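Local coordinates for protein probable fatty acyl-CoA transferase Rv3272 (Mycobacterium tuberculosis, PDB 5YX6) that probably acts as a family III CoA transferase in fatty acid metabolism, binding fatty acyl-CoAs of varying chain length, palmitoyl-CoA with the highest affinity, at residues I126-T131 with Q184-A189; I39-P44 with Q87-L92; L147-E152 with Q172-A177; V78-E83 with E109-G114. All coordinates share one frame; numbering follows the deposited sequence.

Interaction 1: I126-T131 with Q184-A189; sequences IYARLT and QAVLAA
Ile126 lays its two branches against Ala189, and two residues further along the strand Ala128 meets Val186. The closest methyl pair is Ile126 CG2 with Ala189 CB, at 3.7 Å. The longer branch goes past that methyl to the helix backbone, where Ile126 CD1 lies 3.6 Å from Ala189 O. Both reach the alanine because CG1 sits beside the backbone N (chi1 -71°), which leaves CG2 on the side of the carbonyl carbon. The second pair is thinner: Ala128 CB touches Val186 only at CG2, 4.0 Å away.

Ile126 and Ala128 share one face of the strand, while Val186 and Ala189 are three residues apart, about one helical turn. Strand 126-131 and helix 173-196 run in roughly opposite directions here. All four residues are buried and the side-chain contacts are apolar, with one methyl resting on a backbone carbonyl.

One layer out, Leu100 of strand 98-101 packs on both Ala128 and Val186, and Val202 of strand 201-205 packs on Ala189. In chain order the helix lies between the neighbouring parallel strands 126-131 and 201-205, a beta-alpha-beta crossover of the Rossmann-type domain. Tyr127 and Arg129 meet helix 115-121 on the other face of the sheet.

Interaction 2: I39-P44 with Q87-L92; sequences IKVEAP and QQMLRL
Val41 straddles the sulfur of Met89 with both of its methyls, and this is the tighter half of the contact. Val41 CG1 is 4.0 Å from Met89 SD, and Val41 CG2 lies at the same distance from that sulfur. CB of Met89 points off to one side of the strand rather than at it, and the rest of the chain makes up the distance. A bend at chi2 (-56°) brings SD between the valine and the helix, and a second at chi3 (95°) turns CE away from the valine. As whole side chains the two slide past each other in opposite directions.

The looser half is Ile39 with Leu92. Here an extended isoleucine, with CD1 at the far end of its longer branch (chi2 176°), just reaches its partner, Ile39 CD1 to Leu92 CD1 being 4.3 Å. The backbones are also slightly farther apart here, 9.8 Å between the CA atoms of Ile39 and Leu92 against 9.0 Å between those of Val41 and Met89. Phe390 of helix 387-390 packs against both Ile39 and Leu92. Solvent begins on the far side of the helix, where Arg91 is exposed and turns one guanidinium face over Gln87 O.

On the sheet's other face, Lys40 forms a salt bridge with Glu47 and Glu42 one with Arg50. Strand 37-42 lies between 74-77 and 14-17 in the parallel sheet, and helix 83-94 runs roughly opposite to it as the connection of a beta-alpha-beta crossover, passing over 37-42 and 14-17 on the way from strand 74-77 to strand 98-101.

Interaction 3: L147-E152 with Q172-A177; sequences LVVAAE and QLVDNA
Val174 spreads its two methyls between Val149 and Ala150, and the apolar contact across the helices rests on this fork. Val174 CG2 meets Ala150 CB at 4.0 Å. Its other branch reaches Val149, CG1 to CG1, at 4.1 Å. The fork opens this way because Val174 CG1 lies anti to the backbone N (chi1 170°), leaving CG2 beside that nitrogen. The two valines cross obliquely and touch through one methyl each. Ala150, having no more than a methyl to place, lets the backbones approach to 6.6 Å between its CA and that of Val174.

The polar interactions nearest the contact belong to the start of helix 173-196. Gln172 is its N-cap residue, and the first turns are closed by Asn176 N to Gln172 O (3.2 Å) and Ala177 N to Leu173 O (2.9 Å). Asp146, at the head of the partner helix, accepts a hydrogen bond from Asp175 N through OD2, tying the two helices together beside the apolar contacts. Asp175, the inferred nucleophile, thus sits on the helix turn that Val174 packs against helix 146-152.

Contacts with the second subunit come next: Gln172 OE1 bonds to Gln217 NE2 of that subunit, and Leu173 packs on its own counterpart there. Within the chain, Tyr133 leans on Val149, while Met206 of helix 206-213 covers both Val174 and Asp175.

Interaction 4: V78-E83 with E109-G114; sequences VDLTTE and EKLGLG
Leu80, inside the type I beta turn from Asp79 to Thr82, reaches over to Leu111 and Leu113, which flank Gly112 of the Schellman motif following helix 107-110. At the root of its side chain, Leu80 CB lies 4.1 Å from Leu111 CD1. CG stands beside the backbone N (chi1 -75°) and the chain then forks to two partners. Leu80 CD1 stays with Leu111, again 4.1 Å from its CD1, whereas Leu80 CD2 finds Leu113 CD1 at 4.0 Å. Leu80 crosses each partner at about a right angle rather than lying alongside. The other methyl of Leu111 touches the turn's backbone, CD2 being 3.9 Å from Leu80 O.

Gly112 turns the chain with a positive phi of 76°, and the leucines before and after it both reach Leu80. Gly112 N to Glu109 O is one of the two bonds back into the helix that define the motif.

The loop 78-83 leads from strand 74-77 into helix 83-94, for which Thr82 is the N-cap. The turn is shaped by Asp79, whose backbone O accepts from both N and OG1 of Thr82. Asp79 OD1 takes Thr81 OG1 at 2.9 Å, from 38° out of the carboxylate plane.

Interactions 2 and 4 form one cluster, their centres about 9 Å apart: Met89 CG packs 3.7 Å from Leu80 CD2, and Glu42 O lies 3.0 Å from Val78 N, a probable hydrogen bond. Interaction 4 also touches interaction 1, on the sheet face away from helix 173-196, through a salt bridge between Arg129 NH2 and Glu109 OE2 (2.9 Å) and a probable hydrogen bond between Tyr127 OH and Leu113 O (2.7 Å). Interactions 1 and 3 share helix 173-196, with centres about 19 Å apart. Interaction 3 alone contains the inferred nucleophile Asp175; the centres of interactions 2 and 4 each lie about 29 Å from its centre. Farther along that helix, Arg193, which lines the benzamidine pocket, packs on Ile126.

Interaction 1: I126-T131 with Q184-A189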
loop_
_atom_site.group_PDB
_atom_site.type_symbol
_atom_site.label_atom_id
_atom_site.label_comp_id
_atom_site.label_asym_id
_atom_site.label_seq_id
_atom_site.Cartn_x
_atom_site.Cartn_y
_atom_site.Cartn_z
ATOM N N ILE A 126 5.520 -23.581 3.320
ATOM C CA ILE A 126 5.865 -22.276 2.795
ATOM C C ILE A 126 6.358 -21.406 3.949
ATOM O O ILE A 126 5.751 -21.375 5.023
ATOM C CB ILE A 126 4.661 -21.651 2.074
ATOM C CG1 ILE A 126 4.414 -22.418 0.778
ATOM C CG2 ILE A 126 4.885 -20.171 1.793
ATOM C CD1 ILE A 126 3.006 -22.377 0.297
ATOM N N TYR A 127 7.493 -20.751 3.743
ATOM C CA TYR A 127 8.135 -19.958 4.786
ATOM C C TYR A 127 8.201 -18.491 4.370
ATOM O O TYR A 127 8.812 -18.170 3.364
ATOM C CB TYR A 127 9.539 -20.501 5.057
ATOM C CG TYR A 127 10.111 -20.170 6.412
ATOM C CD1 TYR A 127 10.602 -18.900 6.695
ATOM C CD2 TYR A 127 10.192 -21.140 7.402
ATOM C CE1 TYR A 127 11.140 -18.604 7.935
ATOM C CE2 TYR A 127 10.724 -20.855 8.641
ATOM C CZ TYR A 127 11.199 -19.589 8.903
ATOM O OH TYR A 127 11.735 -19.312 10.143
ATOM N N ALA A 128 7.568 -17.605 5.131
ATOM C CA ALA A 128 7.491 -16.200 4.743
ATOM C C ALA A 128 8.121 -15.257 5.773
ATOM O O ALA A 128 7.765 -15.298 6.946
ATOM C CB ALA A 128 6.032 -15.810 4.486
ATOM N N ARG A 129 9.046 -14.408 5.325
ATOM C CA ARG A 129 9.768 -13.483 6.207
ATOM C C ARG A 129 9.497 -12.010 5.897
ATOM O O ARG A 129 9.665 -11.557 4.762
ATOM C CB ARG A 129 11.269 -13.752 6.137
ATOM C CG ARG A 129 11.586 -15.232 6.022
ATOM C CD ARG A 129 13.054 -15.536 6.213
ATOM N NE ARG A 129 13.469 -15.389 7.602
ATOM C CZ ARG A 129 14.614 -15.853 8.082
ATOM N NH1 ARG A 129 14.918 -15.682 9.362
ATOM N NH2 ARG A 129 15.447 -16.504 7.280
ATOM N N LEU A 130 9.062 -11.272 6.914
ATOM C CA LEU A 130 8.867 -9.829 6.807
ATOM C C LEU A 130 9.904 -9.080 7.645
ATOM O O LEU A 130 9.995 -9.296 8.850
ATOM C CB LEU A 130 7.452 -9.452 7.239
ATOM C CG LEU A 130 7.101 -7.964 7.235
ATOM C CD1 LEU A 130 7.268 -7.375 5.857
ATOM C CD2 LEU A 130 5.669 -7.773 7.710
ATOM N N THR A 131 10.718 -8.241 7.013
ATOM C CA THR A 131 11.690 -7.449 7.769
ATOM C C THR A 131 11.519 -5.956 7.484
ATOM O O THR A 131 10.759 -5.574 6.597
ATOM C CB THR A 131 13.149 -7.855 7.449
ATOM O OG1 THR A 131 13.474 -7.478 6.106
ATOM C CG2 THR A 131 13.353 -9.349 7.637
ATOM N N GLN A 184 -0.102 -11.017 -0.410
ATOM C CA GLN A 184 0.026 -11.306 -1.833
ATOM C C GLN A 184 1.078 -12.400 -2.072
ATOM O O GLN A 184 0.835 -13.377 -2.789
ATOM C CB GLN A 184 0.388 -10.024 -2.587
ATOM C CG GLN A 184 0.832 -10.204 -4.024
ATOM C CD GLN A 184 1.641 -9.019 -4.526
ATOM O OE1 GLN A 184 2.848 -9.122 -4.759
ATOM N NE2 GLN A 184 0.979 -7.882 -4.688
ATOM N N ALA A 185 2.232 -12.250 -1.434
ATOM C CA ALA A 185 3.331 -13.175 -1.649
ATOM C C ALA A 185 3.042 -14.571 -1.091
ATOM O O ALA A 185 3.433 -15.571 -1.680
ATOM C CB ALA A 185 4.583 -12.618 -1.040
ATOM N N VAL A 186 2.342 -14.642 0.034
ATOM C CA VAL A 186 1.914 -15.930 0.553
ATOM C C VAL A 186 0.941 -16.594 -0.423
ATOM O O VAL A 186 1.049 -17.782 -0.708
ATOM C CB VAL A 186 1.250 -15.791 1.936
ATOM C CG1 VAL A 186 0.496 -17.049 2.285
ATOM C CG2 VAL A 186 2.305 -15.468 3.015
ATOM N N LEU A 187 0.002 -15.816 -0.950
ATOM C CA LEU A 187 -0.980 -16.336 -1.892
ATOM C C LEU A 187 -0.305 -16.893 -3.148
ATOM O O LEU A 187 -0.651 -17.985 -3.622
ATOM C CB LEU A 187 -1.972 -15.244 -2.265
ATOM C CG LEU A 187 -3.329 -15.133 -1.565
ATOM C CD1 LEU A 187 -3.460 -16.048 -0.365
ATOM C CD2 LEU A 187 -3.631 -13.676 -1.191
ATOM N N ALA A 188 0.672 -16.155 -3.667
ATOM C CA ALA A 188 1.432 -16.611 -4.822
ATOM C C ALA A 188 2.120 -17.936 -4.508
ATOM O O ALA A 188 2.074 -18.875 -5.307
ATOM C CB ALA A 188 2.451 -15.562 -5.247
ATOM N N ALA A 189 2.727 -18.016 -3.327
ATOM C CA ALA A 189 3.411 -19.233 -2.905
ATOM C C ALA A 189 2.455 -20.428 -2.790
ATOM O O ALA A 189 2.790 -21.529 -3.201
ATOM C CB ALA A 189 4.120 -19.000 -1.586
#

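Interaction 2: I39-P44 with Q87-L92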
loop_
_atom_site.group_PDB
_atom_site.type_symbol
_atom_site.label_atom_id
_atom_site.label_comp_id
_atom_site.label_asym_id
_atom_site.label_seq_id
_atom_site.Cartn_x
_atom_site.Cartn_y
_atom_site.Cartn_z
ATOM N N ILE A 39 -2.750 -19.383 13.376
ATOM C CA ILE A 39 -2.406 -19.575 14.777
ATOM C C ILE A 39 -1.307 -18.609 15.180
ATOM O O ILE A 39 -0.179 -18.716 14.691
ATOM C CB ILE A 39 -1.932 -21.018 15.054
ATOM C CG1 ILE A 39 -2.991 -22.026 14.621
ATOM C CG2 ILE A 39 -1.570 -21.194 16.525
ATOM C CD1 ILE A 39 -2.535 -23.456 14.774
ATOM N N LYS A 40 -1.652 -17.650 16.039
ATOM C CA LYS A 40 -0.678 -16.722 16.602
ATOM C C LYS A 40 0.232 -17.458 17.574
ATOM O O LYS A 40 -0.230 -18.285 18.348
ATOM C CB LYS A 40 -1.359 -15.562 17.332
ATOM C CG LYS A 40 -1.931 -14.480 16.464
ATOM C CD LYS A 40 -2.398 -13.314 17.325
ATOM C CE LYS A 40 -1.242 -12.402 17.745
ATOM N NZ LYS A 40 -0.596 -11.712 16.585
ATOM N N VAL A 41 1.522 -17.156 17.518
ATOM C CA VAL A 41 2.470 -17.631 18.506
ATOM C C VAL A 41 2.946 -16.433 19.331
ATOM O O VAL A 41 3.645 -15.566 18.817
ATOM C CB VAL A 41 3.666 -18.342 17.845
ATOM C CG1 VAL A 41 4.705 -18.751 18.891
ATOM C CG2 VAL A 41 3.183 -19.559 17.026
ATOM N N GLU A 42 2.552 -16.370 20.602
ATOM C CA GLU A 42 2.874 -15.203 21.426
ATOM C C GLU A 42 3.801 -15.561 22.583
ATOM O O GLU A 42 3.877 -16.719 23.007
ATOM C CB GLU A 42 1.592 -14.563 21.966
ATOM C CG GLU A 42 0.496 -14.394 20.906
ATOM C CD GLU A 42 -0.766 -13.722 21.440
ATOM O OE1 GLU A 42 -1.866 -14.275 21.214
ATOM O OE2 GLU A 42 -0.665 -12.644 22.069
ATOM N N ALA A 43 4.504 -14.551 23.086
ATOM C CA ALA A 43 5.314 -14.696 24.282
ATOM C C ALA A 43 4.394 -14.970 25.461
ATOM O O ALA A 43 3.216 -14.609 25.403
ATOM C CB ALA A 43 6.151 -13.439 24.519
ATOM N N PRO A 44 4.908 -15.645 26.511
ATOM C CA PRO A 44 4.100 -15.936 27.700
ATOM C C PRO A 44 3.417 -14.679 28.210
ATOM O O PRO A 44 4.073 -13.645 28.350
ATOM C CB PRO A 44 5.129 -16.448 28.704
ATOM C CG PRO A 44 6.152 -17.099 27.857
ATOM C CD PRO A 44 6.253 -16.240 26.615
ATOM N N GLN A 87 10.442 -27.763 20.571
ATOM C CA GLN A 87 9.882 -29.029 20.123
ATOM C C GLN A 87 8.394 -28.938 19.802
ATOM O O GLN A 87 7.916 -29.575 18.867
ATOM C CB GLN A 87 10.122 -30.114 21.169
ATOM C CG GLN A 87 11.568 -30.566 21.239
ATOM C CD GLN A 87 12.091 -31.021 19.886
ATOM O OE1 GLN A 87 13.151 -30.577 19.438
ATOM N NE2 GLN A 87 11.336 -31.896 19.218
ATOM N N GLN A 88 7.659 -28.170 20.595
ATOM C CA GLN A 88 6.238 -27.967 20.343
ATOM C C GLN A 88 6.021 -27.232 19.018
ATOM O O GLN A 88 5.130 -27.574 18.234
ATOM C CB GLN A 88 5.615 -27.182 21.493
ATOM C CG GLN A 88 5.369 -28.018 22.727
ATOM C CD GLN A 88 5.029 -27.177 23.931
ATOM O OE1 GLN A 88 5.307 -25.980 23.966
ATOM N NE2 GLN A 88 4.435 -27.799 24.935
ATOM N N MET A 89 6.876 -26.247 18.765
ATOM C CA MET A 89 6.816 -25.458 17.550
ATOM C C MET A 89 7.200 -26.291 16.342
ATOM O O MET A 89 6.644 -26.103 15.260
ATOM C CB MET A 89 7.726 -24.237 17.666
ATOM C CG MET A 89 7.198 -23.146 18.602
ATOM S SD MET A 89 5.542 -22.551 18.188
ATOM C CE MET A 89 4.495 -23.552 19.253
ATOM N N LEU A 90 8.164 -27.191 16.518
ATOM C CA LEU A 90 8.566 -28.083 15.436
ATOM C C LEU A 90 7.432 -29.043 15.096
ATOM O O LEU A 90 7.160 -29.296 13.928
ATOM C CB LEU A 90 9.838 -28.857 15.794
ATOM C CG LEU A 90 11.141 -28.057 15.874
ATOM C CD1 LEU A 90 12.230 -28.861 16.548
ATOM C CD2 LEU A 90 11.595 -27.622 14.503
ATOM N N ARG A 91 6.759 -29.561 16.116
ATOM C CA ARG A 91 5.636 -30.462 15.890
ATOM C C ARG A 91 4.445 -29.727 15.290
ATOM O O ARG A 91 3.748 -30.261 14.431
ATOM C CB ARG A 91 5.223 -31.155 17.186
ATOM C CG ARG A 91 6.210 -32.213 17.636
ATOM C CD ARG A 91 5.716 -32.949 18.864
ATOM N NE ARG A 91 6.789 -33.128 19.833
ATOM C CZ ARG A 91 6.856 -32.496 21.003
ATOM N NH1 ARG A 91 5.906 -31.638 21.365
ATOM N NH2 ARG A 91 7.878 -32.727 21.817
ATOM N N LEU A 92 4.207 -28.506 15.760
ATOM C CA LEU A 92 3.118 -27.703 15.238
ATOM C C LEU A 92 3.394 -27.344 13.768
ATOM O O LEU A 92 2.490 -27.368 12.936
ATOM C CB LEU A 92 2.917 -26.451 16.096
ATOM C CG LEU A 92 1.690 -25.581 15.836
ATOM C CD1 LEU A 92 0.443 -26.436 15.697
ATOM C CD2 LEU A 92 1.518 -24.540 16.942
#

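Interaction 3: L147-E152 with Q172-A177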
loop_
_atom_site.group_PDB
_atom_site.type_symbol
_atom_site.label_atom_id
_atom_site.label_comp_id
_atom_site.label_asym_id
_atom_site.label_seq_id
_atom_site.Cartn_x
_atom_site.Cartn_y
_atom_site.Cartn_z
ATOM N N LEU A 147 7.497 4.847 10.814
ATOM C CA LEU A 147 7.920 6.241 10.740
ATOM C C LEU A 147 9.366 6.407 10.240
ATOM O O LEU A 147 9.657 7.277 9.426
ATOM C CB LEU A 147 7.740 6.877 12.124
ATOM C CG LEU A 147 7.991 8.359 12.359
ATOM C CD1 LEU A 147 7.051 8.850 13.454
ATOM C CD2 LEU A 147 9.426 8.580 12.762
ATOM N N VAL A 148 10.264 5.563 10.723
ATOM C CA VAL A 148 11.672 5.674 10.375
ATOM C C VAL A 148 11.965 5.073 9.001
ATOM O O VAL A 148 12.784 5.597 8.249
ATOM C CB VAL A 148 12.553 4.995 11.449
ATOM C CG1 VAL A 148 14.007 5.010 11.038
ATOM C CG2 VAL A 148 12.405 5.728 12.755
ATOM N N VAL A 149 11.321 3.950 8.693
ATOM C CA VAL A 149 11.447 3.333 7.375
ATOM C C VAL A 149 10.908 4.259 6.268
ATOM O O VAL A 149 11.527 4.401 5.214
ATOM C CB VAL A 149 10.710 1.971 7.322
ATOM C CG1 VAL A 149 10.668 1.426 5.893
ATOM C CG2 VAL A 149 11.358 0.982 8.282
ATOM N N ALA A 150 9.764 4.889 6.526
ATOM C CA ALA A 150 9.167 5.851 5.591
ATOM C C ALA A 150 10.121 7.000 5.264
ATOM O O ALA A 150 10.290 7.372 4.103
ATOM C CB ALA A 150 7.869 6.404 6.165
ATOM N N ALA A 151 10.752 7.549 6.301
ATOM C CA ALA A 151 11.660 8.681 6.156
ATOM C C ALA A 151 12.975 8.265 5.509
ATOM O O ALA A 151 13.558 9.007 4.733
ATOM C CB ALA A 151 11.922 9.336 7.514
ATOM N N GLU A 152 13.454 7.080 5.840
ATOM C CA GLU A 152 14.710 6.618 5.278
ATOM C C GLU A 152 14.537 6.279 3.784
ATOM O O GLU A 152 15.489 6.387 3.002
ATOM C CB GLU A 152 15.252 5.427 6.083
ATOM C CG GLU A 152 16.660 5.017 5.679
ATOM C CD GLU A 152 17.378 4.165 6.722
ATOM O OE1 GLU A 152 16.801 3.873 7.794
ATOM O OE2 GLU A 152 18.539 3.790 6.464
ATOM N N GLN A 172 0.083 5.065 9.070
ATOM C CA GLN A 172 1.101 4.028 8.940
ATOM C C GLN A 172 0.978 3.347 7.591
ATOM O O GLN A 172 0.561 2.184 7.505
ATOM C CB GLN A 172 0.986 2.993 10.068
ATOM C CG GLN A 172 1.378 3.495 11.460
ATOM C CD GLN A 172 0.410 4.531 12.005
ATOM O OE1 GLN A 172 -0.729 4.207 12.351
ATOM N NE2 GLN A 172 0.847 5.786 12.063
ATOM N N LEU A 173 1.351 4.068 6.538
ATOM C CA LEU A 173 1.121 3.577 5.192
ATOM C C LEU A 173 2.074 2.441 4.853
ATOM O O LEU A 173 1.712 1.526 4.120
ATOM C CB LEU A 173 1.265 4.699 4.162
ATOM C CG LEU A 173 2.683 5.189 3.872
ATOM C CD1 LEU A 173 2.808 5.681 2.445
ATOM C CD2 LEU A 173 3.073 6.278 4.851
ATOM N N VAL A 174 3.279 2.490 5.399
ATOM C CA VAL A 174 4.285 1.490 5.065
ATOM C C VAL A 174 3.957 0.139 5.707
ATOM O O VAL A 174 4.107 -0.907 5.076
ATOM C CB VAL A 174 5.688 1.963 5.481
ATOM C CG1 VAL A 174 6.695 0.836 5.358
ATOM C CG2 VAL A 174 6.108 3.138 4.623
ATOM N N ASP A 175 3.492 0.178 6.952
ATOM C CA ASP A 175 2.974 -1.002 7.638
ATOM C C ASP A 175 1.824 -1.658 6.885
ATOM O O ASP A 175 1.866 -2.841 6.579
ATOM C CB ASP A 175 2.486 -0.641 9.043
ATOM C CG ASP A 175 3.606 -0.571 10.057
ATOM O OD1 ASP A 175 4.739 -0.960 9.715
ATOM O OD2 ASP A 175 3.345 -0.150 11.207
ATOM N N ASN A 176 0.788 -0.882 6.594
ATOM C CA ASN A 176 -0.413 -1.456 6.026
ATOM C C ASN A 176 -0.178 -1.919 4.595
ATOM O O ASN A 176 -0.645 -2.995 4.211
ATOM C CB ASN A 176 -1.568 -0.462 6.122
ATOM C CG ASN A 176 -1.983 -0.203 7.577
ATOM O OD1 ASN A 176 -2.160 -1.137 8.366
ATOM N ND2 ASN A 176 -2.123 1.066 7.937
ATOM N N ALA A 177 0.597 -1.163 3.827
ATOM C CA ALA A 177 0.973 -1.615 2.488
ATOM C C ALA A 177 1.827 -2.879 2.545
ATOM O O ALA A 177 1.655 -3.784 1.725
ATOM C CB ALA A 177 1.711 -0.514 1.726
#

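Interaction 4: V78-E83 with E109-G114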
loop_
_atom_site.group_PDB
_atom_site.type_symbol
_atom_site.label_atom_id
_atom_site.label_comp_id
_atom_site.label_asym_id
_atom_site.label_seq_id
_atom_site.Cartn_x
_atom_site.Cartn_y
_atom_site.Cartn_z
ATOM N N VAL A 78 3.883 -19.395 24.311
ATOM C CA VAL A 78 5.081 -20.198 24.415
ATOM C C VAL A 78 6.319 -19.325 24.635
ATOM O O VAL A 78 6.387 -18.204 24.134
ATOM C CB VAL A 78 5.216 -21.052 23.132
ATOM C CG1 VAL A 78 6.472 -20.710 22.353
ATOM C CG2 VAL A 78 5.113 -22.534 23.444
ATOM N N ASP A 79 7.293 -19.848 25.378
ATOM C CA ASP A 79 8.590 -19.188 25.550
ATOM C C ASP A 79 9.608 -19.832 24.622
ATOM O O ASP A 79 10.106 -20.919 24.908
ATOM C CB ASP A 79 9.075 -19.273 26.999
ATOM C CG ASP A 79 10.462 -18.645 27.199
ATOM O OD1 ASP A 79 10.984 -17.988 26.267
ATOM O OD2 ASP A 79 11.039 -18.809 28.296
ATOM N N LEU A 80 9.934 -19.145 23.532
ATOM C CA LEU A 80 10.685 -19.750 22.431
ATOM C C LEU A 80 12.150 -20.098 22.750
ATOM O O LEU A 80 12.783 -20.852 22.005
ATOM C CB LEU A 80 10.629 -18.821 21.216
ATOM C CG LEU A 80 9.296 -18.794 20.456
ATOM C CD1 LEU A 80 9.318 -17.705 19.387
ATOM C CD2 LEU A 80 8.991 -20.147 19.834
ATOM N N THR A 81 12.679 -19.575 23.855
ATOM C CA THR A 81 14.066 -19.860 24.243
ATOM C C THR A 81 14.264 -21.238 24.880
ATOM O O THR A 81 15.373 -21.770 24.861
ATOM C CB THR A 81 14.609 -18.809 25.226
ATOM O OG1 THR A 81 13.755 -18.729 26.373
ATOM C CG2 THR A 81 14.689 -17.446 24.560
ATOM N N THR A 82 13.204 -21.810 25.444
ATOM C CA THR A 82 13.308 -23.101 26.123
ATOM C C THR A 82 13.183 -24.237 25.118
ATOM O O THR A 82 12.549 -24.079 24.077
ATOM C CB THR A 82 12.237 -23.271 27.210
ATOM O OG1 THR A 82 10.978 -23.600 26.603
ATOM C CG2 THR A 82 12.102 -21.997 28.026
ATOM N N GLU A 83 13.776 -25.384 25.437
ATOM C CA GLU A 83 13.765 -26.530 24.533
ATOM C C GLU A 83 12.366 -27.106 24.326
ATOM O O GLU A 83 12.053 -27.627 23.253
ATOM C CB GLU A 83 14.697 -27.626 25.051
ATOM C CG GLU A 83 14.770 -28.865 24.153
ATOM C CD GLU A 83 15.562 -28.650 22.861
ATOM O OE1 GLU A 83 16.221 -27.593 22.726
ATOM O OE2 GLU A 83 15.516 -29.547 21.982
ATOM N N GLU A 109 16.736 -18.536 13.087
ATOM C CA GLU A 109 17.831 -19.472 12.926
ATOM C C GLU A 109 18.448 -19.814 14.286
ATOM O O GLU A 109 18.665 -20.991 14.591
ATOM C CB GLU A 109 18.869 -18.894 11.961
ATOM C CG GLU A 109 18.413 -18.964 10.505
ATOM C CD GLU A 109 17.715 -17.690 10.034
ATOM O OE1 GLU A 109 17.107 -16.977 10.868
ATOM O OE2 GLU A 109 17.771 -17.404 8.820
ATOM N N LYS A 110 18.697 -18.794 15.108
ATOM C CA LYS A 110 19.263 -18.995 16.447
ATOM C C LYS A 110 18.324 -19.817 17.334
ATOM O O LYS A 110 18.765 -20.519 18.246
ATOM C CB LYS A 110 19.572 -17.650 17.116
ATOM N N LEU A 111 17.027 -19.739 17.056
ATOM C CA LEU A 111 16.047 -20.497 17.822
ATOM C C LEU A 111 15.885 -21.911 17.280
ATOM O O LEU A 111 15.179 -22.732 17.870
ATOM C CB LEU A 111 14.698 -19.782 17.820
ATOM C CG LEU A 111 14.664 -18.403 18.483
ATOM C CD1 LEU A 111 13.291 -17.770 18.288
ATOM C CD2 LEU A 111 15.041 -18.468 19.961
ATOM N N GLY A 112 16.547 -22.197 16.163
ATOM C CA GLY A 112 16.416 -23.494 15.519
ATOM C C GLY A 112 15.116 -23.693 14.754
ATOM O O GLY A 112 14.676 -24.822 14.528
ATOM N N LEU A 113 14.509 -22.584 14.350
ATOM C CA LEU A 113 13.240 -22.599 13.630
ATOM C C LEU A 113 13.369 -21.886 12.287
ATOM O O LEU A 113 12.418 -21.264 11.810
ATOM C CB LEU A 113 12.141 -21.941 14.472
ATOM C CG LEU A 113 11.789 -22.577 15.818
ATOM C CD1 LEU A 113 10.821 -21.692 16.578
ATOM C CD2 LEU A 113 11.191 -23.956 15.608
ATOM N N GLY A 114 14.556 -21.944 11.692
ATOM C CA GLY A 114 14.786 -21.277 10.425
ATOM C C GLY A 114 14.137 -22.043 9.286
ATOM O O GLY A 114 13.623 -23.142 9.492
#